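Local coordinates for hypothetical protein (Nostoc punctiforme, PDB 2O62) that is of unknown function but belongs to the DUF3598 family and is probably a two-domain, beta-rich calycin-like protein, at residues F92-R103 and L233-Q242. Sequence-based numbering, arbitrary orientation. Where two conformers were deposited one is given.
Sequences FGGELAFVHENR and LFLEAGWLIQ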
ATOM      1  N   PHE A  92       2.113  10.084  11.296  1.00 20.96           N
ATOM      2  CA  PHE A  92       1.360   9.299  10.328  1.00 20.24           C
ATOM      3  C   PHE A  92       2.356   8.483   9.465  1.00 20.64           C
ATOM      4  O   PHE A  92       3.540   8.798   9.349  1.00 21.21           O
ATOM      5  CB  PHE A  92       0.534  10.218   9.446  1.00 20.88           C
ATOM      6  CG  PHE A  92      -0.464   9.506   8.557  1.00 21.14           C
ATOM      7  CD1 PHE A  92      -1.363   8.586   9.097  1.00 25.12           C
ATOM      8  CD2 PHE A  92      -0.538   9.816   7.223  1.00 22.20           C
ATOM      9  CE1 PHE A  92      -2.283   7.983   8.308  1.00 22.12           C
ATOM     10  CE2 PHE A  92      -1.463   9.229   6.412  1.00 23.51           C
ATOM     11  CZ  PHE A  92      -2.327   8.299   6.953  1.00 22.22           C
ATOM     12  N   GLY A  93       1.850   7.406   8.901  1.00 21.36           N
ATOM     13  CA  GLY A  93       2.638   6.472   8.128  1.00 21.06           C
ATOM     14  C   GLY A  93       2.084   5.071   8.221  1.00 22.35           C
ATOM     15  O   GLY A  93       0.986   4.875   8.743  1.00 23.00           O
ATOM     16  N   GLY A  94       2.832   4.096   7.713  1.00 20.85           N
ATOM     17  CA  GLY A  94       2.428   2.707   7.822  1.00 21.12           C
ATOM     18  C   GLY A  94       2.772   2.001   6.513  1.00 21.40           C
ATOM     19  O   GLY A  94       3.311   2.602   5.588  1.00 21.08           O
ATOM     20  N   GLU A  95       2.431   0.719   6.439  1.00 20.87           N
ATOM     21  CA  GLU A  95       2.841  -0.144   5.335  1.00 20.49           C
ATOM     22  C   GLU A  95       1.622  -0.753   4.653  1.00 20.36           C
ATOM     23  O   GLU A  95       0.716  -1.249   5.333  1.00 19.66           O
ATOM     24  CB  GLU A  95       3.698  -1.268   5.885  1.00 20.32           C
ATOM     25  CG  GLU A  95       4.124  -2.311   4.859  1.00 20.65           C
ATOM     26  CD  GLU A  95       4.916  -3.455   5.465  1.00 24.02           C
ATOM     27  OE1 GLU A  95       5.089  -3.490   6.698  1.00 31.00           O
ATOM     28  OE2 GLU A  95       5.352  -4.340   4.721  1.00 23.71           O
ATOM     29  N   LEU A  96       1.625  -0.742   3.329  1.00 20.23           N
ATOM     30  CA  LEU A  96       0.681  -1.502   2.532  1.00 21.44           C
ATOM     31  C   LEU A  96       1.462  -2.583   1.795  1.00 21.59           C
ATOM     32  O   LEU A  96       2.367  -2.294   1.041  1.00 21.81           O
ATOM     33  CB  LEU A  96      -0.016  -0.555   1.545  1.00 21.96           C
ATOM     34  CG  LEU A  96      -0.675   0.629   2.313  1.00 25.23           C
ATOM     35  CD1 LEU A  96      -0.829   1.798   1.471  1.00 30.99           C
ATOM     36  CD2 LEU A  96      -1.934   0.293   2.917  1.00 22.34           C
ATOM     37  N   ALA A  97       1.070  -3.823   1.983  1.00 20.42           N
ATOM     38  CA  ALA A  97       1.829  -4.973   1.491  1.00 19.15           C
ATOM     39  C   ALA A  97       0.941  -5.859   0.620  1.00 19.80           C
ATOM     40  O   ALA A  97       0.023  -6.492   1.120  1.00 20.43           O
ATOM     41  CB  ALA A  97       2.368  -5.780   2.703  1.00 19.30           C
ATOM     42  N   PHE A  98       1.212  -5.871  -0.685  1.00 19.87           N
ATOM     43  CA  PHE A  98       0.523  -6.706  -1.661  1.00 20.46           C
ATOM     44  C   PHE A  98       1.250  -8.032  -1.908  1.00 21.51           C
ATOM     45  O   PHE A  98       2.462  -8.056  -2.089  1.00 21.71           O
ATOM     46  CB  PHE A  98       0.369  -5.981  -3.020  1.00 21.18           C
ATOM     47  CG  PHE A  98      -0.235  -4.612  -2.941  1.00 22.01           C
ATOM     48  CD1 PHE A  98       0.570  -3.479  -2.758  1.00 23.50           C
ATOM     49  CD2 PHE A  98      -1.604  -4.441  -3.119  1.00 22.31           C
ATOM     50  CE1 PHE A  98       0.029  -2.219  -2.734  1.00 21.76           C
ATOM     51  CE2 PHE A  98      -2.154  -3.166  -3.064  1.00 21.04           C
ATOM     52  CZ  PHE A  98      -1.352  -2.082  -2.864  1.00 22.75           C
ATOM     53  N   VAL A  99       0.488  -9.120  -1.937  1.00 21.77           N
ATOM     54  CA  VAL A  99       0.961 -10.426  -2.305  1.00 21.46           C
ATOM     55  C   VAL A  99       0.272 -10.828  -3.624  1.00 22.66           C
ATOM     56  O   VAL A  99      -0.937 -10.658  -3.795  1.00 21.64           O
ATOM     57  CB  VAL A  99       0.667 -11.414  -1.218  1.00 21.71           C
ATOM     58  CG1 VAL A  99       1.135 -12.816  -1.621  1.00 24.29           C
ATOM     59  CG2 VAL A  99       1.314 -10.943   0.084  1.00 22.08           C
ATOM     60  N   HIS A 100       1.060 -11.311  -4.571  1.00 21.91           N
ATOM     61  CA  HIS A 100       0.555 -11.819  -5.849  1.00 22.34           C
ATOM     62  C   HIS A 100       1.485 -12.864  -6.427  1.00 22.21           C
ATOM     63  O   HIS A 100       2.598 -12.529  -6.849  1.00 19.18           O
ATOM     64  CB  HIS A 100       0.440 -10.675  -6.851  1.00 22.43           C
ATOM     65  CG  HIS A 100      -0.050 -11.106  -8.204  1.00 24.92           C
ATOM     66  ND1 HIS A 100      -1.388 -11.309  -8.481  1.00 27.47           N
ATOM     67  CD2 HIS A 100       0.612 -11.362  -9.353  1.00 27.60           C
ATOM     68  CE1 HIS A 100      -1.523 -11.688  -9.738  1.00 26.58           C
ATOM     69  NE2 HIS A 100      -0.324 -11.739 -10.288  1.00 28.31           N
ATOM     70  N   GLU A 101       1.052 -14.123  -6.399  1.00 22.68           N
ATOM     71  CA  GLU A 101       1.809 -15.226  -6.984  1.00 24.94           C
ATOM     72  C   GLU A 101       3.218 -15.273  -6.351  1.00 23.15           C
ATOM     73  O   GLU A 101       3.319 -15.462  -5.142  1.00 23.82           O
ATOM     74  CB  GLU A 101       1.792 -15.121  -8.533  1.00 25.08           C
ATOM     75  CG  GLU A 101       0.357 -15.213  -9.103  1.00 28.30           C
ATOM     76  CD  GLU A 101       0.268 -15.217 -10.628  1.00 30.51           C
ATOM     77  OE1 GLU A 101       1.287 -14.914 -11.318  1.00 38.45           O
ATOM     78  OE2 GLU A 101      -0.849 -15.485 -11.144  1.00 37.50           O
ATOM     79  N   ASN A 102       4.278 -15.091  -7.137  1.00 22.06           N
ATOM     80  CA  ASN A 102       5.667 -15.192  -6.628  1.00 21.69           C
ATOM     81  C   ASN A 102       6.249 -13.884  -6.083  1.00 21.46           C
ATOM     82  O   ASN A 102       7.443 -13.798  -5.873  1.00 20.53           O
ATOM     83  CB  ASN A 102       6.637 -15.740  -7.718  1.00 21.55           C
ATOM     84  CG  ASN A 102       6.995 -14.694  -8.801  1.00 24.22           C
ATOM     85  OD1 ASN A 102       6.084 -14.058  -9.395  1.00 28.79           O
ATOM     86  ND2 ASN A 102       8.321 -14.530  -9.089  1.00 19.25           N
ATOM     87  N   ARG A 103       5.422 -12.856  -5.964  1.00 20.86           N
ATOM     88  CA  ARG A 103       5.859 -11.506  -5.648  1.00 19.66           C
ATOM     89  C   ARG A 103       5.154 -10.956  -4.437  1.00 20.47           C
ATOM     90  O   ARG A 103       3.982 -11.260  -4.190  1.00 20.02           O
ATOM     91  CB  ARG A 103       5.536 -10.545  -6.812  1.00 21.32           C
ATOM     92  CG  ARG A 103       6.421 -10.708  -8.043  1.00 20.25           C
ATOM     93  CD  ARG A 103       7.863 -10.231  -7.901  1.00 22.05           C
ATOM     94  NE  ARG A 103       7.920  -9.044  -7.057  1.00 22.10           N
ATOM     95  CZ  ARG A 103       7.720  -7.802  -7.472  1.00 21.38           C
ATOM     96  NH1 ARG A 103       7.615  -7.546  -8.765  1.00 21.04           N
ATOM     97  NH2 ARG A 103       7.691  -6.816  -6.579  1.00 21.26           N
ATOM     98  N   LEU A 233      -7.944  10.280   7.906  1.00 24.16           N
ATOM     99  CA  LEU A 233      -6.719  10.060   7.175  1.00 24.18           C
ATOM    100  C   LEU A 233      -6.745   8.714   6.492  1.00 23.22           C
ATOM    101  O   LEU A 233      -7.278   7.724   7.010  1.00 21.91           O
ATOM    102  CB  LEU A 233      -5.530  10.123   8.119  1.00 24.62           C
ATOM    103  CG  LEU A 233      -5.275  11.481   8.769  1.00 28.05           C
ATOM    104  CD1 LEU A 233      -4.346  11.373   9.975  1.00 30.68           C
ATOM    105  CD2 LEU A 233      -4.658  12.411   7.745  1.00 30.41           C
ATOM    106  N   PHE A 234      -6.120   8.677   5.328  1.00 23.10           N
ATOM    107  CA  PHE A 234      -6.129   7.508   4.439  1.00 23.69           C
ATOM    108  C   PHE A 234      -4.703   7.350   3.890  1.00 24.07           C
ATOM    109  O   PHE A 234      -4.165   8.269   3.292  1.00 25.91           O
ATOM    110  CB  PHE A 234      -7.124   7.708   3.293  1.00 24.73           C
ATOM    111  CG  PHE A 234      -8.529   8.031   3.773  1.00 26.06           C
ATOM    112  CD1 PHE A 234      -9.431   7.011   4.039  1.00 28.28           C
ATOM    113  CD2 PHE A 234      -8.949   9.349   3.937  1.00 28.88           C
ATOM    114  CE1 PHE A 234     -10.710   7.288   4.493  1.00 27.69           C
ATOM    115  CE2 PHE A 234     -10.230   9.631   4.406  1.00 28.63           C
ATOM    116  CZ  PHE A 234     -11.113   8.599   4.680  1.00 28.80           C
ATOM    117  N   LEU A 235      -4.081   6.221   4.189  1.00 22.28           N
ATOM    118  CA  LEU A 235      -2.774   5.859   3.641  1.00 22.81           C
ATOM    119  C   LEU A 235      -3.069   4.915   2.469  1.00 22.34           C
ATOM    120  O   LEU A 235      -3.721   3.921   2.656  1.00 20.46           O
ATOM    121  CB  LEU A 235      -2.036   5.120   4.728  1.00 24.23           C
ATOM    122  CG  LEU A 235      -0.606   4.769   4.530  1.00 26.32           C
ATOM    123  CD1 LEU A 235       0.201   6.028   4.666  1.00 29.44           C
ATOM    124  CD2 LEU A 235      -0.207   3.694   5.555  1.00 29.46           C
ATOM    125  N   GLU A 236      -2.616   5.261   1.266  1.00 22.03           N
ATOM    126  CA  GLU A 236      -2.977   4.497   0.061  0.50 22.39           C
ATOM    127  C   GLU A 236      -1.731   4.219  -0.767  1.00 21.89           C
ATOM    128  O   GLU A 236      -0.779   5.016  -0.828  1.00 21.96           O
ATOM    129  CB  GLU A 236      -4.072   5.162  -0.839  0.50 22.37           C
ATOM    130  CG  GLU A 236      -4.531   4.301  -2.134  0.50 22.51           C
ATOM    131  CD  GLU A 236      -5.766   4.888  -2.868  0.50 24.45           C
ATOM    132  OE1 GLU A 236      -6.051   6.070  -2.591  0.50 25.69           O
ATOM    133  OE2 GLU A 236      -6.460   4.198  -3.687  0.50 22.62           O
ATOM    134  N   ALA A 237      -1.754   3.032  -1.356  1.00 21.42           N
ATOM    135  CA  ALA A 237      -0.770   2.601  -2.325  1.00 21.02           C
ATOM    136  C   ALA A 237      -1.513   1.786  -3.379  1.00 20.41           C
ATOM    137  O   ALA A 237      -2.609   1.292  -3.156  1.00 20.94           O
ATOM    138  CB  ALA A 237       0.289   1.724  -1.636  1.00 22.72           C
ATOM    139  N   GLY A 238      -0.842   1.591  -4.480  1.00 20.25           N
ATOM    140  CA  GLY A 238      -1.356   0.873  -5.641  1.00 20.01           C
ATOM    141  C   GLY A 238      -0.245   0.074  -6.252  1.00 19.46           C
ATOM    142  O   GLY A 238       0.940   0.386  -6.088  1.00 19.17           O
ATOM    143  N   TRP A 239      -0.629  -0.945  -7.008  1.00 18.82           N
ATOM    144  CA  TRP A 239       0.321  -1.753  -7.733  1.00 19.13           C
ATOM    145  C   TRP A 239      -0.302  -2.201  -9.027  1.00 19.74           C
ATOM    146  O   TRP A 239      -1.282  -2.935  -8.983  1.00 20.13           O
ATOM    147  CB  TRP A 239       0.648  -2.983  -6.911  1.00 19.73           C
ATOM    148  CG  TRP A 239       1.775  -3.811  -7.392  1.00 20.60           C
ATOM    149  CD1 TRP A 239       2.796  -3.426  -8.236  1.00 20.83           C
ATOM    150  CD2 TRP A 239       2.030  -5.159  -7.051  1.00 20.59           C
ATOM    151  NE1 TRP A 239       3.682  -4.442  -8.385  1.00 21.47           N
ATOM    152  CE2 TRP A 239       3.239  -5.526  -7.677  1.00 21.15           C
ATOM    153  CE3 TRP A 239       1.395  -6.086  -6.211  1.00 21.56           C
ATOM    154  CZ2 TRP A 239       3.805  -6.788  -7.526  1.00 22.98           C
ATOM    155  CZ3 TRP A 239       1.954  -7.328  -6.056  1.00 21.21           C
ATOM    156  CH2 TRP A 239       3.155  -7.679  -6.712  1.00 22.05           C
ATOM    157  N   LEU A 240       0.277  -1.765 -10.152  1.00 18.52           N
ATOM    158  CA  LEU A 240      -0.136  -2.186 -11.492  1.00 19.54           C
ATOM    159  C   LEU A 240       0.569  -3.526 -11.750  1.00 19.84           C
ATOM    160  O   LEU A 240       1.724  -3.591 -12.233  1.00 20.47           O
ATOM    161  CB  LEU A 240       0.261  -1.149 -12.537  1.00 19.51           C
ATOM    162  CG  LEU A 240      -0.206  -1.413 -13.967  1.00 21.83           C
ATOM    163  CD1 LEU A 240      -1.739  -1.307 -14.042  1.00 23.69           C
ATOM    164  CD2 LEU A 240       0.455  -0.458 -14.936  1.00 21.79           C
ATOM    165  N   ILE A 241      -0.128  -4.594 -11.407  1.00 20.42           N
ATOM    166  CA  ILE A 241       0.434  -5.940 -11.419  1.00 22.00           C
ATOM    167  C   ILE A 241       0.672  -6.465 -12.833  1.00 22.13           C
ATOM    168  O   ILE A 241       1.656  -7.159 -13.083  1.00 21.66           O
ATOM    169  CB  ILE A 241      -0.478  -6.920 -10.653  1.00 22.20           C
ATOM    170  CG1 ILE A 241      -0.636  -6.480  -9.203  1.00 24.69           C
ATOM    171  CG2 ILE A 241       0.107  -8.313 -10.680  1.00 25.18           C
ATOM    172  CD1 ILE A 241      -1.743  -7.162  -8.451  1.00 24.06           C
ATOM    173  N   GLN A 242      -0.272  -6.171 -13.733  1.00 21.98           N
ATOM    174  CA  GLN A 242      -0.156  -6.418 -15.166  1.00 23.19           C
ATOM    175  C   GLN A 242      -0.702  -5.188 -15.868  1.00 22.31           C
ATOM    176  O   GLN A 242      -1.369  -4.372 -15.243  1.00 21.01           O
ATOM    177  CB  GLN A 242      -1.012  -7.642 -15.579  1.00 24.51           C
ATOM    178  CG  GLN A 242      -0.721  -8.940 -14.818  1.00 28.02           C
ATOM    179  CD  GLN A 242       0.708  -9.489 -15.051  1.00 33.87           C
ATOM    180  OE1 GLN A 242       1.398  -9.087 -16.006  1.00 38.30           O
ATOM    181  NE2 GLN A 242       1.150 -10.411 -14.177  1.00 33.24           N
TER
HETATM  182  O   HOH W   1      -0.274 -11.972 -12.938  1.00 46.55           O
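W239 reaches across from strand 233-242 and brings its indole up against F98, H100 and R103. With CG anti to the backbone N (chi1 -170°), the side chain slides past F98 in the opposite sense. Followed outward, its CB sits over one face of the F98 ring, 4.3 Å from the centroid, a CH-pi contact. CE3 then meets F98 CB at 3.4 Å, CZ3 lies between F98 CB and H100 CB, and CH2 meets R103 CB, which stands at the indole edge. CZ2 lies over one face of the R103 guanidinium, whose plane is turned 60° from the ring. That charged group is held beyond the indole: NE and NH1 bond the backbone O atoms of E125 and A133, and NH2 makes a salt bridge with D217, while W239 NE1 makes a weak bond to D217 O. Were W239 an alanine, a gap would probably open beside F98 CB and H100 CB, and one face of the R103 guanidinium would lose its CZ2 neighbour.

Beyond it, I241 CG2 lies over one face of the H100 ring, a CH-pi contact 3.5 Å from its centroid, a methyl suited to a flat ring. At the middle, A237 is small enough to admit L96, whose CD1 presses tightly on its CB at 3.3 Å. Glycine at G94 lets L235 CD2 approach the backbone to 3.6 Å from its C, and F92 CZ touches L233 CB and L235 CB. Axes 7.5 Å apart and crossing at -32° mark two strands packed face to face through side chains: strand 93-100 of the nine-stranded antiparallel sheet lies against strand 233-242 of the closed barrel, joining the two domains at the heart of the chain, an arrangement consistent with the calycin clan of both families.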